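Local coordinates for putative ferritin-like diiron-carboxylate protein TM1526 (Thermotoga maritima, PDB 1VJX) that is of uncharacterised function but, as a rubrerythrin-family member of the ferritin-like clan, probably binds metal and may act as an oxidoreductase, at residues A[65-73]-A[124-132]; A[101-112]-A[146-157]. All coordinates share one frame; numbering follows the deposited sequence.

How the contacts relate
Both contacts join parts of one ferritin-like helical bundle, on opposite sides of the chain's centre, with nearest atoms about 15 Å apart. Each draws on helix 101-125 and helix 129-156, contact 1 where the first ends and the second begins, contact 2 at the other ends of the same pair. Contact 2 is the larger and mostly apolar, leucines and isoleucine interlocking between antiparallel helices with a charged fringe at the solvent side. Contact 1, farther from the centre, is smaller and chiefly polar: there the chain turns, one glutamate carboxylate takes backbone amides, and a second meets an asparagine side chain. Neither is wholly core, since each mixes buried and exposed residues.

Contact 1. Residues A[65-73]-A[124-132]; sequences MSDQENWDE and DGLVNSDAQ
Two successive backbone amides grip a single carboxylate oxygen, OE2 of E73. V127 N donates to its anti lone pair over 2.6 Å, and N128 N approaches from above the carboxylate plane, in an almost straight bond of 2.9 Å (174°). The side chain of E73 reaches them because CG lies anti to its backbone N (chi1 179°) and the chain stays extended beyond it; its carboxylate also lies beside CD2 of L126. A water donates to both E73 O and G125 O, a second link between the segments. N128 also caps helix 129-156, its OD1 accepting from D130 N, while its ND2 gives a weak bond to E69 OE1, at 3.2 Å. The E69 carboxylate, turned 42° from that amide, rests on the methyl of A131. Beneath this polar layer M65, a selenomethionine, sends SE to within 4.0 Å of L126 CD1 and lays its CE against A131 O; it also touches T134 and V135. OE1 of E69 and OE1 of E73 stand only 2.5 Å apart, a closeness consistent with a proton held by one of the two acids; E73 thus holds the loop before helix 129-156, and E69 adds a weak bond to its N-cap.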
# COMPACT_ATOMS: atom_id res chain seq x y z
N MSE A 65 10.64 -1.61 11.05
CA MSE A 65 11.71 -0.87 10.37
C MSE A 65 11.84 0.52 10.96
O MSE A 65 12.96 0.97 11.30
CB MSE A 65 11.44 -0.78 8.88
CG MSE A 65 12.52 -0.09 8.14
SE MSE A 65 12.36 -0.23 6.14
CE MSE A 65 12.57 -2.26 5.75
N SER A 66 10.70 1.18 11.15
CA SER A 66 10.73 2.53 11.71
C SER A 66 11.23 2.56 13.16
O SER A 66 11.74 3.58 13.64
CB SER A 66 9.37 3.20 11.57
OG SER A 66 8.54 2.99 12.67
N ASP A 67 11.06 1.45 13.86
CA ASP A 67 11.61 1.26 15.18
C ASP A 67 13.11 0.96 15.19
O ASP A 67 13.84 1.44 16.02
CB ASP A 67 10.90 0.09 15.84
CG ASP A 67 11.18 0.04 17.31
OD1 ASP A 67 11.34 1.16 17.90
OD2 ASP A 67 11.24 -1.06 17.92
N GLN A 68 13.57 0.14 14.26
CA GLN A 68 14.93 -0.41 14.35
C GLN A 68 15.96 0.26 13.41
O GLN A 68 17.15 0.13 13.64
CB GLN A 68 14.85 -1.93 14.11
CG GLN A 68 14.39 -2.71 15.39
CD GLN A 68 14.06 -4.19 15.07
OE1 GLN A 68 14.17 -4.62 13.91
NE2 GLN A 68 13.65 -4.96 16.11
N GLU A 69 15.52 0.96 12.36
CA GLU A 69 16.47 1.69 11.52
C GLU A 69 17.26 2.77 12.30
O GLU A 69 16.72 3.41 13.21
CB GLU A 69 15.80 2.30 10.29
CG GLU A 69 15.55 1.32 9.14
CD GLU A 69 16.72 0.40 8.85
OE1 GLU A 69 17.67 0.83 8.21
OE2 GLU A 69 16.68 -0.78 9.25
N ASN A 70 18.52 2.98 11.97
CA ASN A 70 19.33 3.92 12.77
C ASN A 70 18.77 5.39 12.67
O ASN A 70 18.31 5.84 11.62
CB ASN A 70 20.84 3.74 12.42
CG ASN A 70 21.57 5.06 12.15
OD1 ASN A 70 21.45 5.62 11.06
ND2 ASN A 70 22.36 5.54 13.13
N TRP A 71 18.78 6.10 13.78
CA TRP A 71 18.16 7.43 13.90
C TRP A 71 18.65 8.42 12.84
O TRP A 71 17.89 9.18 12.26
CB TRP A 71 18.43 7.96 15.32
CG TRP A 71 18.09 9.37 15.52
CD1 TRP A 71 18.94 10.39 15.84
CD2 TRP A 71 16.79 9.96 15.42
NE1 TRP A 71 18.24 11.57 15.96
CE2 TRP A 71 16.92 11.33 15.69
CE3 TRP A 71 15.51 9.46 15.15
CZ2 TRP A 71 15.85 12.20 15.69
CZ3 TRP A 71 14.45 10.32 15.13
CH2 TRP A 71 14.62 11.67 15.40
N ASP A 72 19.94 8.37 12.55
CA ASP A 72 20.53 9.21 11.53
C ASP A 72 20.03 8.96 10.13
O ASP A 72 19.92 9.90 9.33
CB ASP A 72 22.02 9.01 11.56
CG ASP A 72 22.65 9.61 12.77
OD1 ASP A 72 22.07 10.53 13.43
OD2 ASP A 72 23.76 9.20 13.12
N GLU A 73 19.75 7.70 9.80
CA GLU A 73 19.10 7.39 8.55
C GLU A 73 17.67 7.95 8.53
O GLU A 73 17.29 8.75 7.67
CB GLU A 73 19.06 5.87 8.31
CG GLU A 73 18.37 5.52 7.00
CD GLU A 73 18.23 4.02 6.74
OE1 GLU A 73 17.69 3.30 7.61
OE2 GLU A 73 18.64 3.60 5.66
N ASP A 124 14.47 4.85 -2.03
CA ASP A 124 15.52 5.80 -2.39
C ASP A 124 16.09 6.56 -1.20
O ASP A 124 17.19 7.05 -1.28
CB ASP A 124 14.99 6.82 -3.37
CG ASP A 124 15.16 6.40 -4.82
OD1 ASP A 124 15.40 5.18 -5.11
OD2 ASP A 124 15.08 7.26 -5.73
N GLY A 125 15.35 6.67 -0.10
CA GLY A 125 15.78 7.47 1.07
C GLY A 125 16.51 6.66 2.12
O GLY A 125 17.16 7.22 3.03
N LEU A 126 16.36 5.34 2.01
CA LEU A 126 17.07 4.43 2.85
C LEU A 126 18.50 4.32 2.33
O LEU A 126 18.75 4.40 1.12
CB LEU A 126 16.37 3.08 2.92
CG LEU A 126 14.99 3.08 3.59
CD1 LEU A 126 14.20 1.79 3.18
CD2 LEU A 126 15.11 3.16 5.06
N VAL A 127 19.41 4.20 3.29
CA VAL A 127 20.85 4.19 3.06
C VAL A 127 21.40 2.81 3.40
O VAL A 127 22.36 2.34 2.78
CB VAL A 127 21.53 5.28 3.96
CG1 VAL A 127 22.88 4.81 4.53
CG2 VAL A 127 21.69 6.59 3.18
N ASN A 128 20.79 2.16 4.38
CA ASN A 128 21.14 0.81 4.76
C ASN A 128 20.65 -0.14 3.63
O ASN A 128 19.49 -0.06 3.21
CB ASN A 128 20.53 0.48 6.13
CG ASN A 128 20.43 -0.99 6.37
OD1 ASN A 128 20.82 -1.78 5.50
ND2 ASN A 128 19.91 -1.40 7.56
N SER A 129 21.54 -1.00 3.13
CA SER A 129 21.27 -1.83 1.96
C SER A 129 20.34 -3.01 2.26
O SER A 129 19.71 -3.54 1.33
CB SER A 129 22.59 -2.34 1.35
OG SER A 129 23.00 -3.63 1.83
N ASP A 130 20.28 -3.44 3.52
CA ASP A 130 19.29 -4.44 3.99
C ASP A 130 17.86 -3.89 4.00
O ASP A 130 16.92 -4.56 3.51
CB ASP A 130 19.63 -4.93 5.40
CG ASP A 130 20.47 -6.21 5.43
OD1 ASP A 130 20.92 -6.78 4.36
OD2 ASP A 130 20.74 -6.69 6.56
N ALA A 131 17.70 -2.71 4.61
CA ALA A 131 16.45 -1.96 4.55
C ALA A 131 15.98 -1.80 3.09
O ALA A 131 14.84 -2.11 2.78
CB ALA A 131 16.57 -0.58 5.20
N GLN A 132 16.83 -1.28 2.22
CA GLN A 132 16.46 -1.17 0.81
C GLN A 132 16.06 -2.52 0.18
O GLN A 132 15.11 -2.58 -0.55
CB GLN A 132 17.60 -0.60 -0.03
CG GLN A 132 17.91 0.84 0.26
CD GLN A 132 18.98 1.39 -0.68
OE1 GLN A 132 20.08 0.82 -0.78
NE2 GLN A 132 18.65 2.51 -1.36
O HOH W 1 18.74 8.47 4.82

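Contact 2. Residues A[101-112]-A[146-157]; sequences LKEVLDIAISVE and LRKLLEMKREST
L149 and I109 interlock as reciprocal knobs, each side chain entering a hole of the facing helix. L149 sits among L105, A108, I109 and E112, with CD1 3.7 Å from A108 CB and CD2 turned to CD2 of L105. In return I109 fits among L146, L149, L150 and K153; its CG1, anti to the carbonyl carbon (chi1 -75°), lies against L149 CB at 3.6 Å, and CD1 goes on to L150 CD2. CG2, the other branch, meets L146 CD1. Farther along, L105 crosses M152 at about a right angle and presses CD1 on its CB (3.6 Å), and L101 CD1 touches the selenomethionine's CE. Y33 of helix 15-36 and F48 of helix 43-68 pack against L149 and M152 respectively, tying this seam to the rest of the bundle.

The charged contacts edge the apolar seam. K153, a third knob, lies among K102, L105, D106 and I109, its chain extended until a bend at chi4 (68°) brings NZ to D106 OD1 at 2.9 Å. The other oxygen, OD2, takes K102 NZ at 3.2 Å, and each bond uses a syn lone pair. The carboxylate thus bridges two ammonium groups whose NZ atoms are just 4.1 Å apart; an alanine at D106 would probably leave the lysines to repel each other without a shared counter-charge and free both to swing away.

With axes 9.7 Å apart and running at 155°, the two segments form an antiparallel pair with knobs-into-holes packing, as expected of adjacent helices in a ferritin-like four-helix bundle.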
# COMPACT_ATOMS: atom_id res chain seq x y z
N LEU A 101 -17.77 -4.74 -9.18
CA LEU A 101 -16.34 -5.05 -9.08
C LEU A 101 -15.53 -3.94 -9.74
O LEU A 101 -14.52 -3.52 -9.20
CB LEU A 101 -16.02 -6.42 -9.72
CG LEU A 101 -14.58 -6.93 -9.52
CD1 LEU A 101 -14.27 -7.32 -8.07
CD2 LEU A 101 -14.30 -8.10 -10.48
N LYS A 102 -16.03 -3.44 -10.87
CA LYS A 102 -15.39 -2.36 -11.62
C LYS A 102 -15.09 -1.12 -10.81
O LYS A 102 -13.97 -0.63 -10.83
CB LYS A 102 -16.28 -1.95 -12.82
CG LYS A 102 -15.75 -0.77 -13.66
CD LYS A 102 -16.54 -0.58 -14.98
CE LYS A 102 -15.80 0.28 -16.03
NZ LYS A 102 -15.20 1.57 -15.47
N GLU A 103 -16.10 -0.56 -10.15
CA GLU A 103 -15.89 0.70 -9.45
C GLU A 103 -14.91 0.56 -8.29
O GLU A 103 -14.10 1.41 -8.03
CB GLU A 103 -17.23 1.29 -9.00
CG GLU A 103 -18.00 0.54 -7.95
CD GLU A 103 -19.34 1.24 -7.68
OE1 GLU A 103 -19.29 2.47 -7.33
OE2 GLU A 103 -20.41 0.57 -7.83
N VAL A 104 -14.97 -0.59 -7.65
CA VAL A 104 -14.13 -0.98 -6.54
C VAL A 104 -12.66 -1.17 -6.99
O VAL A 104 -11.71 -0.67 -6.36
CB VAL A 104 -14.77 -2.28 -5.93
CG1 VAL A 104 -13.76 -3.34 -5.53
CG2 VAL A 104 -15.77 -1.93 -4.80
N LEU A 105 -12.49 -1.92 -8.06
CA LEU A 105 -11.18 -2.11 -8.66
C LEU A 105 -10.56 -0.81 -9.16
O LEU A 105 -9.36 -0.57 -9.01
CB LEU A 105 -11.27 -3.14 -9.78
CG LEU A 105 -11.37 -4.61 -9.35
CD1 LEU A 105 -11.29 -5.46 -10.49
CD2 LEU A 105 -10.26 -4.99 -8.37
N ASP A 106 -11.37 0.07 -9.75
CA ASP A 106 -10.83 1.33 -10.24
C ASP A 106 -10.18 2.08 -9.12
O ASP A 106 -9.11 2.63 -9.27
CB ASP A 106 -11.93 2.19 -10.90
CG ASP A 106 -12.27 1.72 -12.34
OD1 ASP A 106 -11.44 1.04 -12.96
OD2 ASP A 106 -13.37 1.98 -12.91
N ILE A 107 -10.85 2.09 -7.98
CA ILE A 107 -10.33 2.76 -6.78
C ILE A 107 -9.05 2.06 -6.27
O ILE A 107 -8.06 2.72 -6.00
CB ILE A 107 -11.44 2.82 -5.70
CG1 ILE A 107 -12.60 3.70 -6.19
CG2 ILE A 107 -10.87 3.37 -4.39
CD1 ILE A 107 -13.92 3.51 -5.43
N ALA A 108 -9.09 0.74 -6.19
CA ALA A 108 -7.97 -0.06 -5.72
C ALA A 108 -6.76 0.19 -6.55
O ALA A 108 -5.68 0.28 -6.04
CB ALA A 108 -8.31 -1.53 -5.80
N ILE A 109 -6.96 0.24 -7.87
CA ILE A 109 -5.85 0.35 -8.81
C ILE A 109 -5.21 1.71 -8.66
O ILE A 109 -3.99 1.85 -8.65
CB ILE A 109 -6.34 0.08 -10.22
CG1 ILE A 109 -6.57 -1.43 -10.39
CG2 ILE A 109 -5.35 0.59 -11.25
CD1 ILE A 109 -7.44 -1.82 -11.56
N SER A 110 -6.06 2.71 -8.48
CA SER A 110 -5.59 4.08 -8.42
C SER A 110 -4.82 4.37 -7.15
O SER A 110 -3.79 5.02 -7.23
CB SER A 110 -6.76 5.06 -8.59
OG SER A 110 -6.34 6.37 -8.27
N VAL A 111 -5.29 3.90 -5.99
CA VAL A 111 -4.55 4.10 -4.75
C VAL A 111 -3.32 3.19 -4.66
O VAL A 111 -2.32 3.57 -4.06
CB VAL A 111 -5.39 3.97 -3.43
CG1 VAL A 111 -6.69 4.79 -3.50
CG2 VAL A 111 -5.68 2.55 -3.12
N GLU A 112 -3.40 1.99 -5.23
CA GLU A 112 -2.24 1.12 -5.25
C GLU A 112 -1.07 1.79 -6.02
O GLU A 112 0.05 1.85 -5.55
CB GLU A 112 -2.61 -0.23 -5.88
CG GLU A 112 -1.46 -1.23 -5.94
CD GLU A 112 -0.87 -1.51 -4.56
OE1 GLU A 112 -1.59 -1.34 -3.54
OE2 GLU A 112 0.31 -1.93 -4.50
N LEU A 146 -1.04 -5.21 -7.84
CA LEU A 146 -1.49 -4.37 -8.94
C LEU A 146 -1.81 -5.17 -10.23
O LEU A 146 -2.85 -4.98 -10.83
CB LEU A 146 -0.44 -3.30 -9.24
CG LEU A 146 -0.84 -2.35 -10.37
CD1 LEU A 146 -2.20 -1.64 -10.05
CD2 LEU A 146 0.28 -1.38 -10.66
N ARG A 147 -0.91 -6.04 -10.62
CA ARG A 147 -1.13 -6.92 -11.77
C ARG A 147 -2.40 -7.75 -11.58
O ARG A 147 -3.16 -7.98 -12.55
CB ARG A 147 0.06 -7.85 -11.91
CG ARG A 147 -0.05 -8.89 -13.01
CD ARG A 147 0.74 -10.13 -12.68
NE ARG A 147 0.08 -10.88 -11.59
CZ ARG A 147 -0.94 -11.72 -11.78
NH1 ARG A 147 -1.44 -11.89 -12.99
NH2 ARG A 147 -1.47 -12.37 -10.76
N LYS A 148 -2.63 -8.21 -10.35
CA LYS A 148 -3.82 -9.02 -10.04
C LYS A 148 -5.07 -8.18 -10.15
O LYS A 148 -6.05 -8.62 -10.75
CB LYS A 148 -3.74 -9.64 -8.65
CG LYS A 148 -4.93 -10.52 -8.30
CD LYS A 148 -4.94 -11.80 -9.10
CE LYS A 148 -6.26 -12.51 -9.08
NZ LYS A 148 -6.20 -13.65 -10.07
N LEU A 149 -5.02 -6.97 -9.61
CA LEU A 149 -6.12 -6.01 -9.78
C LEU A 149 -6.44 -5.71 -11.27
O LEU A 149 -7.59 -5.62 -11.65
CB LEU A 149 -5.82 -4.71 -9.01
CG LEU A 149 -5.67 -4.78 -7.48
CD1 LEU A 149 -5.30 -3.44 -6.89
CD2 LEU A 149 -6.94 -5.27 -6.82
N LEU A 150 -5.42 -5.56 -12.10
CA LEU A 150 -5.65 -5.28 -13.52
C LEU A 150 -6.18 -6.52 -14.27
O LEU A 150 -6.98 -6.41 -15.22
CB LEU A 150 -4.36 -4.75 -14.15
CG LEU A 150 -3.90 -3.37 -13.63
CD1 LEU A 150 -2.43 -3.09 -13.97
CD2 LEU A 150 -4.82 -2.25 -14.20
N GLU A 151 -5.73 -7.69 -13.83
CA GLU A 151 -6.21 -8.99 -14.33
C GLU A 151 -7.71 -9.17 -14.03
O GLU A 151 -8.47 -9.54 -14.90
CB GLU A 151 -5.36 -10.13 -13.72
CG GLU A 151 -5.81 -11.55 -14.06
CD GLU A 151 -4.77 -12.59 -13.65
OE1 GLU A 151 -4.79 -13.05 -12.48
OE2 GLU A 151 -3.92 -12.96 -14.50
N MSE A 152 -8.12 -8.90 -12.80
CA MSE A 152 -9.53 -8.92 -12.41
C MSE A 152 -10.35 -7.88 -13.18
O MSE A 152 -11.44 -8.18 -13.65
CB MSE A 152 -9.67 -8.70 -10.90
CG MSE A 152 -9.19 -9.86 -10.06
SE MSE A 152 -9.15 -9.42 -8.15
CE MSE A 152 -11.06 -9.52 -7.69
N LYS A 153 -9.83 -6.66 -13.32
CA LYS A 153 -10.53 -5.64 -14.11
C LYS A 153 -10.80 -6.13 -15.53
O LYS A 153 -11.91 -6.03 -16.06
CB LYS A 153 -9.73 -4.35 -14.18
CG LYS A 153 -10.52 -3.19 -14.78
CD LYS A 153 -9.67 -1.92 -14.94
CE LYS A 153 -10.27 -0.94 -15.95
NZ LYS A 153 -11.55 -0.32 -15.48
N ARG A 154 -9.74 -6.62 -16.15
CA ARG A 154 -9.75 -7.00 -17.55
C ARG A 154 -10.68 -8.17 -17.78
O ARG A 154 -11.39 -8.22 -18.78
CB ARG A 154 -8.33 -7.38 -17.94
CG ARG A 154 -8.00 -7.40 -19.42
CD ARG A 154 -6.70 -8.14 -19.71
NE ARG A 154 -6.78 -9.52 -19.22
CZ ARG A 154 -7.17 -10.58 -19.95
NH1 ARG A 154 -7.51 -10.46 -21.25
NH2 ARG A 154 -7.23 -11.79 -19.38
N GLU A 155 -10.69 -9.12 -16.85
CA GLU A 155 -11.40 -10.38 -16.99
C GLU A 155 -12.85 -10.34 -16.56
O GLU A 155 -13.76 -10.68 -17.32
CB GLU A 155 -10.68 -11.45 -16.19
CG GLU A 155 -9.35 -11.87 -16.79
CD GLU A 155 -8.64 -12.93 -15.96
OE1 GLU A 155 -8.97 -13.06 -14.72
OE2 GLU A 155 -7.77 -13.64 -16.56
N SER A 156 -13.08 -9.94 -15.32
CA SER A 156 -14.39 -10.09 -14.71
C SER A 156 -15.11 -8.74 -14.60
O SER A 156 -16.03 -8.56 -13.77
CB SER A 156 -14.24 -10.81 -13.37
OG SER A 156 -12.87 -10.97 -13.00
N THR A 157 -14.73 -7.81 -15.46
CA THR A 157 -15.30 -6.45 -15.44
C THR A 157 -15.60 -5.99 -16.88
O THR A 157 -16.38 -5.04 -17.08
CB THR A 157 -14.33 -5.48 -14.66
OG1 THR A 157 -14.68 -5.46 -13.26
CG2 THR A 157 -14.43 -4.00 -15.11
OXT THR A 157 -15.08 -6.58 -17.85